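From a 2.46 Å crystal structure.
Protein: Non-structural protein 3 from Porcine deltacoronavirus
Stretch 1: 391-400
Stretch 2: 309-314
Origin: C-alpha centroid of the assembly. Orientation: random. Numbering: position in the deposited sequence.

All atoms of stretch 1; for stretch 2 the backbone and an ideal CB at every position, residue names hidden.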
# COMPACT_ATOMS: atom_id res chain seq x y z
N ALA A 391 -32.19 -13.81 -23.02
CA ALA A 391 -32.63 -12.86 -22.01
C ALA A 391 -32.06 -13.25 -20.65
O ALA A 391 -31.38 -14.26 -20.50
CB ALA A 391 -34.16 -12.78 -21.95
N ILE A 392 -32.35 -12.41 -19.66
CA ILE A 392 -32.02 -12.69 -18.28
C ILE A 392 -33.28 -12.48 -17.46
O ILE A 392 -33.98 -11.47 -17.62
CB ILE A 392 -30.86 -11.81 -17.76
CG1 ILE A 392 -29.55 -12.17 -18.49
CG2 ILE A 392 -30.71 -11.99 -16.29
CD1 ILE A 392 -28.30 -11.38 -18.03
N LYS A 393 -33.60 -13.44 -16.61
CA LYS A 393 -34.73 -13.32 -15.71
C LYS A 393 -34.23 -13.28 -14.27
O LYS A 393 -33.21 -13.89 -13.92
CB LYS A 393 -35.74 -14.47 -15.90
CG LYS A 393 -36.47 -14.49 -17.25
CD LYS A 393 -37.88 -15.03 -17.12
CE LYS A 393 -38.20 -16.09 -18.17
NZ LYS A 393 -39.32 -17.01 -17.74
N PHE A 394 -34.97 -12.53 -13.45
CA PHE A 394 -34.62 -12.27 -12.06
C PHE A 394 -35.88 -12.45 -11.23
O PHE A 394 -36.91 -11.83 -11.53
CB PHE A 394 -34.07 -10.85 -11.92
CG PHE A 394 -33.39 -10.55 -10.60
CD1 PHE A 394 -34.13 -10.38 -9.44
CD2 PHE A 394 -32.01 -10.39 -10.55
CE1 PHE A 394 -33.50 -10.08 -8.25
CE2 PHE A 394 -31.38 -10.09 -9.34
CZ PHE A 394 -32.12 -9.94 -8.20
N ALA A 395 -35.81 -13.29 -10.21
CA ALA A 395 -36.92 -13.44 -9.27
C ALA A 395 -36.41 -14.15 -8.04
O ALA A 395 -35.57 -15.05 -8.13
CB ALA A 395 -38.08 -14.23 -9.88
N ALA A 396 -36.91 -13.74 -6.87
CA ALA A 396 -36.57 -14.39 -5.61
C ALA A 396 -35.06 -14.42 -5.38
O ALA A 396 -34.50 -15.44 -4.95
CB ALA A 396 -37.16 -15.81 -5.55
N ALA A 397 -34.38 -13.31 -5.69
CA ALA A 397 -32.94 -13.14 -5.50
C ALA A 397 -32.12 -14.18 -6.25
O ALA A 397 -30.97 -14.45 -5.89
CB ALA A 397 -32.56 -13.15 -4.02
N HIS A 398 -32.69 -14.79 -7.28
CA HIS A 398 -31.96 -15.65 -8.20
C HIS A 398 -32.15 -15.08 -9.60
O HIS A 398 -33.18 -14.46 -9.88
CB HIS A 398 -32.45 -17.11 -8.12
CG HIS A 398 -31.68 -18.07 -8.98
ND1 HIS A 398 -30.33 -18.31 -8.82
CD2 HIS A 398 -32.08 -18.87 -10.00
CE1 HIS A 398 -29.93 -19.20 -9.71
NE2 HIS A 398 -30.97 -19.56 -10.44
N CYS A 399 -31.15 -15.24 -10.45
CA CYS A 399 -31.22 -14.74 -11.81
C CYS A 399 -30.52 -15.73 -12.72
O CYS A 399 -29.60 -16.44 -12.28
CB CYS A 399 -30.59 -13.34 -11.94
SG CYS A 399 -28.85 -13.24 -11.64
N TRP A 400 -30.96 -15.79 -13.97
CA TRP A 400 -30.50 -16.89 -14.80
C TRP A 400 -30.68 -16.52 -16.25
O TRP A 400 -31.57 -15.74 -16.60
CB TRP A 400 -31.26 -18.19 -14.48
CG TRP A 400 -32.71 -18.14 -14.88
CD1 TRP A 400 -33.22 -18.46 -16.11
CD2 TRP A 400 -33.83 -17.75 -14.07
NE1 TRP A 400 -34.59 -18.30 -16.11
CE2 TRP A 400 -34.99 -17.86 -14.88
CE3 TRP A 400 -33.97 -17.33 -12.75
CZ2 TRP A 400 -36.26 -17.57 -14.40
CZ3 TRP A 400 -35.25 -17.03 -12.28
CH2 TRP A 400 -36.38 -17.16 -13.10
N UNK A 309 -21.49 -12.23 -1.74
CA UNK A 309 -22.49 -11.20 -1.94
C UNK A 309 -23.18 -11.42 -3.28
O UNK A 309 -22.61 -12.00 -4.21
CB UNK A 309 -21.86 -9.81 -1.87
N UNK A 310 -24.43 -10.96 -3.36
CA UNK A 310 -25.24 -11.13 -4.55
C UNK A 310 -25.40 -9.76 -5.20
O UNK A 310 -25.64 -8.77 -4.50
CB UNK A 310 -26.60 -11.76 -4.22
N UNK A 311 -25.21 -9.72 -6.51
CA UNK A 311 -25.24 -8.47 -7.26
C UNK A 311 -26.26 -8.41 -8.39
O UNK A 311 -27.14 -9.28 -8.49
CB UNK A 311 -23.85 -8.21 -7.84
N UNK A 312 -26.14 -7.38 -9.23
CA UNK A 312 -27.15 -7.04 -10.23
C UNK A 312 -26.74 -7.57 -11.59
O UNK A 312 -25.69 -7.18 -12.11
CB UNK A 312 -27.37 -5.53 -10.29
N UNK A 313 -27.55 -8.42 -12.24
CA UNK A 313 -27.13 -8.92 -13.56
C UNK A 313 -27.10 -7.84 -14.63
O UNK A 313 -26.32 -7.97 -15.57
CB UNK A 313 -28.06 -10.04 -14.01
N UNK A 314 -27.93 -6.79 -14.52
CA UNK A 314 -27.84 -5.67 -15.46
C UNK A 314 -26.47 -5.01 -15.40
O UNK A 314 -25.90 -4.65 -16.44
CB UNK A 314 -28.93 -4.64 -15.17

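Stretch 1 is a beta hairpin. Its strands, 391-395 and 398-400, are joined by a type I' turn from Ala-395 to His-398. Two backbone hydrogen bonds link Ala-395 and His-398 across the turn. Alternation along the strands sends Ile-392, Phe-394 and Cys-399 toward stretch 2, while Lys-393, His-398 and Trp-400 point away. The surface on offer is therefore largely apolar.

At position 309 the ideal CB has nothing of stretch 1 within 5.5 Å. The backbone is extended, with phi/psi of -75/152. Stretch 1 sets no demand here, and many side chains would suit, polar or charged ones included. The deposited residue is Glu-309. It makes no contact with the hairpin, and its OE1 is hydrogen-bonded elsewhere in the structure.

Position 310 is also extended, at -109/134, but its CA-to-CB bond points toward stretch 1. The ideal CB lies 5.4 Å from Ala-397 O. That gap leaves room for a side chain of some length, and the Phe-394 ring lies farther along. A long apolar chain such as Met or Leu would suit; a polar one might instead seek the carbonyl oxygen. The residue is Met-310. The chain reaches the hairpin with its terminal methyl: Met-310 CE is 3.1 Å from Phe-394 CZ, a very close approach, and 3.6 Å from Ala-397 O. The contact with the oxygen is not a hydrogen bond.

At position 311 the CB direction is away from stretch 1, and no hairpin atom comes within 5.5 Å of the ideal CB. The phi/psi pair of -122/-168 does not require glycine, so several residues could fit as far as the hairpin is concerned. The residue is Gly-311. Its backbone O lies near the plane of the Phe-394 ring, at the edge, 4.4 Å from Phe-394 CE2.

Position 312 also points away and has no hairpin atom near its ideal CB. It directly precedes a helix, so a small capping side chain such as Ser, Thr, Asp or Asn would be a natural choice. The residue is Cys-312, at the N-cap. Its SG caps a backbone N just past the stretch.

Position 313 faces the hairpin most directly. Its ideal CB is 4.0 Å from Ile-392 CG2, 4.1 Å from Cys-399 SG and 5.3 Å from Phe-394 CD2. A compact apolar side chain suits this setting: Ala, Val or Pro. Phi of -68° and the first turn of a helix both admit proline. The residue is Pro-313. Its ring touches all three neighbours: CB is 4.0 Å from Ile-392 CG2, CG is 3.9 Å from Cys-399 SG, and CD is 3.7 Å from Phe-394 CD2, at the ring edge.

Position 314 is helical and points sideways, with open space toward stretch 1. Polar residues would suit. Gln-314 makes no contact with the hairpin; its NE2 is hydrogen-bonded elsewhere in the structure.

Stretch 2 (309-314) EMGCPQ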
# COMPACT_ATOMS: atom_id res chain seq x y z
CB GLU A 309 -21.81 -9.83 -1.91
CG GLU A 309 -22.64 -8.59 -1.86
CD GLU A 309 -21.71 -7.37 -1.81
OE1 GLU A 309 -20.47 -7.59 -1.79
OE2 GLU A 309 -22.21 -6.22 -1.79
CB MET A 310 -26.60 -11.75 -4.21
CG MET A 310 -27.47 -12.07 -5.45
SD MET A 310 -28.89 -11.00 -5.54
CE MET A 310 -29.54 -11.38 -7.16
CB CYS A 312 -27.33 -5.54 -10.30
SG CYS A 312 -28.46 -5.08 -11.60
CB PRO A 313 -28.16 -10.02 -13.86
CG PRO A 313 -29.35 -9.65 -13.09
CD PRO A 313 -28.85 -8.97 -11.84
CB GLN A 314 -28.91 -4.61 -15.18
CG GLN A 314 -30.32 -5.07 -15.27
CD GLN A 314 -31.32 -3.96 -14.98
OE1 GLN A 314 -30.97 -2.93 -14.40
NE2 GLN A 314 -32.58 -4.16 -15.41
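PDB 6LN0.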